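Local coordinates for vascular protein tyrosine phosphatase 1 (Rattus norvegicus, PDB 3I36) that probably removes phosphate from tyrosine residues of other proteins, this chain being the catalytic domain of a receptor-type tyrosine phosphatase, at residues L125-R130 and Y166-V171. Sequence-based numbering, arbitrary orientation.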
ATOM      1  N   LEU A 125      -1.559  -8.060  15.519  1.00 12.14           N
ATOM      2  CA  LEU A 125      -1.332  -6.669  15.886  1.00 14.84           C
ATOM      3  C   LEU A 125       0.102  -6.475  16.354  1.00 14.71           C
ATOM      4  O   LEU A 125       0.770  -5.518  15.961  1.00 15.59           O
ATOM      5  CB  LEU A 125      -2.311  -6.216  16.965  1.00 16.52           C
ATOM      6  CG  LEU A 125      -3.785  -6.139  16.580  1.00 19.95           C
ATOM      7  CD1 LEU A 125      -4.566  -5.508  17.721  1.00 28.22           C
ATOM      8  CD2 LEU A 125      -3.976  -5.358  15.273  1.00 19.58           C
ATOM      9  N   LYS A 126       0.579  -7.380  17.197  1.00 14.47           N
ATOM     10  CA  LYS A 126       1.944  -7.265  17.710  1.00 18.37           C
ATOM     11  C   LYS A 126       2.921  -7.366  16.557  1.00 18.68           C
ATOM     12  O   LYS A 126       3.874  -6.589  16.452  1.00 13.62           O
ATOM     13  CB  LYS A 126       2.229  -8.340  18.755  1.00 16.84           C
ATOM     14  CG  LYS A 126       1.399  -8.200  20.012  1.00 21.97           C
ATOM     15  CD  LYS A 126       1.885  -9.169  21.074  1.00 30.23           C
ATOM     16  CE  LYS A 126       0.882  -9.272  22.212  1.00 45.42           C
ATOM     17  NZ  LYS A 126       1.215 -10.386  23.140  1.00 52.34           N
ATOM     18  N   ASP A 127       2.661  -8.319  15.672  1.00 12.08           N
ATOM     19  CA  ASP A 127       3.488  -8.492  14.491  1.00 10.71           C
ATOM     20  C   ASP A 127       3.501  -7.219  13.659  1.00 11.56           C
ATOM     21  O   ASP A 127       4.541  -6.796  13.162  1.00 13.18           O
ATOM     22  CB  ASP A 127       2.915  -9.610  13.635  1.00 11.63           C
ATOM     23  CG  ASP A 127       3.101 -10.971  14.262  1.00 13.60           C
ATOM     24  OD1 ASP A 127       3.875 -11.088  15.247  1.00 15.62           O
ATOM     25  OD2 ASP A 127       2.480 -11.913  13.754  1.00 18.11           O
ATOM     26  N   PHE A 128       2.325  -6.622  13.499  1.00 13.06           N
ATOM     27  CA  PHE A 128       2.200  -5.420  12.709  1.00 11.59           C
ATOM     28  C   PHE A 128       3.098  -4.324  13.257  1.00 12.14           C
ATOM     29  O   PHE A 128       3.883  -3.723  12.521  1.00 13.15           O
ATOM     30  CB  PHE A 128       0.752  -4.953  12.712  1.00 13.16           C
ATOM     31  CG  PHE A 128       0.513  -3.726  11.910  1.00 12.85           C
ATOM     32  CD1 PHE A 128       0.220  -3.809  10.557  1.00 12.51           C
ATOM     33  CD2 PHE A 128       0.565  -2.477  12.507  1.00 12.75           C
ATOM     34  CE1 PHE A 128      -0.027  -2.655   9.813  1.00 13.84           C
ATOM     35  CE2 PHE A 128       0.335  -1.328  11.770  1.00 11.42           C
ATOM     36  CZ  PHE A 128       0.040  -1.420  10.419  1.00 14.50           C
ATOM     37  N   TRP A 129       2.982  -4.054  14.548  1.00 12.62           N
ATOM     38  CA  TRP A 129       3.804  -3.012  15.146  1.00 13.70           C
ATOM     39  C   TRP A 129       5.275  -3.387  15.190  1.00 15.05           C
ATOM     40  O   TRP A 129       6.149  -2.523  15.114  1.00 13.78           O
ATOM     41  CB  TRP A 129       3.277  -2.622  16.519  1.00 12.97           C
ATOM     42  CG  TRP A 129       2.039  -1.827  16.379  1.00 13.58           C
ATOM     43  CD1 TRP A 129       0.762  -2.250  16.590  1.00 12.71           C
ATOM     44  CD2 TRP A 129       1.953  -0.479  15.914  1.00 14.82           C
ATOM     45  NE1 TRP A 129      -0.123  -1.229  16.319  1.00 14.00           N
ATOM     46  CE2 TRP A 129       0.583  -0.131  15.901  1.00 14.68           C
ATOM     47  CE3 TRP A 129       2.899   0.475  15.519  1.00 16.08           C
ATOM     48  CZ2 TRP A 129       0.139   1.130  15.507  1.00 13.53           C
ATOM     49  CZ3 TRP A 129       2.457   1.728  15.119  1.00 18.63           C
ATOM     50  CH2 TRP A 129       1.090   2.045  15.123  1.00 13.40           C
ATOM     51  N   ARG A 130       5.555  -4.675  15.282  1.00 12.45           N
ATOM     52  CA  ARG A 130       6.936  -5.122  15.271  1.00 14.18           C
ATOM     53  C   ARG A 130       7.528  -4.821  13.898  1.00 11.37           C
ATOM     54  O   ARG A 130       8.671  -4.401  13.781  1.00 13.28           O
ATOM     55  CB  ARG A 130       7.039  -6.609  15.613  1.00 14.61           C
ATOM     56  CG  ARG A 130       8.461  -7.054  15.918  1.00 21.36           C
ATOM     57  CD  ARG A 130       8.484  -8.332  16.749  1.00 19.87           C
ATOM     58  NE  ARG A 130       7.612  -9.352  16.195  1.00 21.72           N
ATOM     59  CZ  ARG A 130       8.034 -10.405  15.509  1.00 24.43           C
ATOM     60  NH1 ARG A 130       7.160 -11.277  15.037  1.00 23.63           N
ATOM     61  NH2 ARG A 130       9.325 -10.577  15.291  1.00 29.48           N
ATOM     62  N   TYR A 166       1.945  -2.975  22.213  1.00 16.67           N
ATOM     63  CA  TYR A 166       1.787  -4.104  21.320  1.00 18.18           C
ATOM     64  C   TYR A 166       3.078  -4.888  21.391  1.00 19.46           C
ATOM     65  O   TYR A 166       4.027  -4.567  20.698  1.00 21.82           O
ATOM     66  CB  TYR A 166       1.546  -3.615  19.894  1.00 13.59           C
ATOM     67  CG  TYR A 166       0.414  -2.622  19.814  1.00 19.93           C
ATOM     68  CD1 TYR A 166      -0.883  -3.040  19.560  1.00 20.46           C
ATOM     69  CD2 TYR A 166       0.643  -1.265  20.004  1.00 21.65           C
ATOM     70  CE1 TYR A 166      -1.926  -2.134  19.487  1.00 18.82           C
ATOM     71  CE2 TYR A 166      -0.393  -0.350  19.934  1.00 19.81           C
ATOM     72  CZ  TYR A 166      -1.676  -0.788  19.684  1.00 18.88           C
ATOM     73  OH  TYR A 166      -2.711   0.120  19.612  1.00 21.54           O
ATOM     74  N   GLY A 167       3.120  -5.907  22.241  1.00 19.21           N
ATOM     75  CA  GLY A 167       4.381  -6.550  22.552  1.00 20.68           C
ATOM     76  C   GLY A 167       5.353  -5.521  23.112  1.00 23.07           C
ATOM     77  O   GLY A 167       5.008  -4.790  24.035  1.00 21.10           O
ATOM     78  N   ASP A 168       6.556  -5.447  22.546  1.00 22.06           N
ATOM     79  CA  ASP A 168       7.581  -4.524  23.042  1.00 22.95           C
ATOM     80  C   ASP A 168       7.381  -3.115  22.523  1.00 19.26           C
ATOM     81  O   ASP A 168       8.105  -2.194  22.907  1.00 22.31           O
ATOM     82  CB  ASP A 168       8.976  -4.987  22.629  1.00 33.30           C
ATOM     83  CG  ASP A 168       9.394  -6.256  23.317  1.00 36.57           C
ATOM     84  OD1 ASP A 168       9.021  -6.446  24.494  1.00 32.76           O
ATOM     85  OD2 ASP A 168      10.106  -7.056  22.676  1.00 42.92           O
ATOM     86  N   ILE A 169       6.417  -2.943  21.630  1.00 20.04           N
ATOM     87  CA  ILE A 169       6.234  -1.648  21.012  1.00 19.54           C
ATOM     88  C   ILE A 169       5.095  -0.889  21.668  1.00 27.02           C
ATOM     89  O   ILE A 169       3.970  -1.388  21.767  1.00 28.46           O
ATOM     90  CB  ILE A 169       5.965  -1.771  19.517  1.00 18.32           C
ATOM     91  CG1 ILE A 169       7.102  -2.549  18.848  1.00 18.15           C
ATOM     92  CG2 ILE A 169       5.806  -0.370  18.902  1.00 19.72           C
ATOM     93  CD1 ILE A 169       8.480  -1.940  19.102  1.00 18.28           C
ATOM     94  N   THR A 170       5.384   0.315  22.134  1.00 17.62           N
ATOM     95  CA  THR A 170       4.328   1.117  22.730  1.00 20.20           C
ATOM     96  C   THR A 170       4.012   2.283  21.821  1.00 21.78           C
ATOM     97  O   THR A 170       4.905   2.935  21.280  1.00 26.57           O
ATOM     98  CB  THR A 170       4.650   1.543  24.179  1.00 28.08           C
ATOM     99  OG1 THR A 170       4.494   0.403  25.037  1.00 34.82           O
ATOM    100  CG2 THR A 170       3.695   2.646  24.652  1.00 22.58           C
ATOM    101  N   VAL A 171       2.724   2.500  21.607  1.00 18.75           N
ATOM    102  CA  VAL A 171       2.289   3.518  20.675  1.00 16.61           C
ATOM    103  C   VAL A 171       1.287   4.383  21.386  1.00 19.08           C
ATOM    104  O   VAL A 171       0.445   3.892  22.141  1.00 18.12           O
ATOM    105  CB  VAL A 171       1.665   2.903  19.392  1.00 14.86           C
ATOM    106  CG1 VAL A 171       1.399   3.986  18.371  1.00 16.89           C
ATOM    107  CG2 VAL A 171       2.602   1.857  18.813  1.00 16.30           C
TER
HETATM  108  O   HOH W   1       5.182  -5.575  18.595  1.00 17.91           O
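L125 opens the contact from the helix, its CB 4.3 Å from CD1 of the Y166 ring. One residue on, K126 lays its extended chain alongside the hairpin turn, with CG 3.6 Å from the backbone N of G167. Its carbonyl serves the contact too: a water donates to both K126 O and Y166 O, bridging the two backbones. W129 carries most of the packing. With CG anti to the carbonyl carbon (chi1 -73°), the indole extends from the helix toward the hairpin and turns one face to two partners. Over the five-membered ring the Y166 ring stacks face to face, the planes inclined by 28° and W129 CD1 just 3.3 Å from Y166 CG. Over the six-membered ring sits a methyl of V171 in a CH-pi contact, CG2 lying 3.6 Å from the ring centroid. W129 NE1 donates to Y157 O, outside both segments, which helps fix the turn of the indole. Cutting W129 back to an alanine is likely to leave the Y166 ring and V171 methyl without the surface they rest on, and Y157 O without its indole donor. At the foot of the indole, W129 CB meets I169 CB at 4.1 Å; I169 CG1 reaches back toward W129 O and R130 CA. The type II' turn from Y166 to I169 joins strands 164-166 and 169-178 at the edge of the mixed sheet of this phosphatase domain. The axis of 125-130, part of helix 125-134, runs nearly square to strand 169-171, at 87°, and W129 also touches V189 on the adjoining strand 182-191, so the helix packs against more than the edge hairpin.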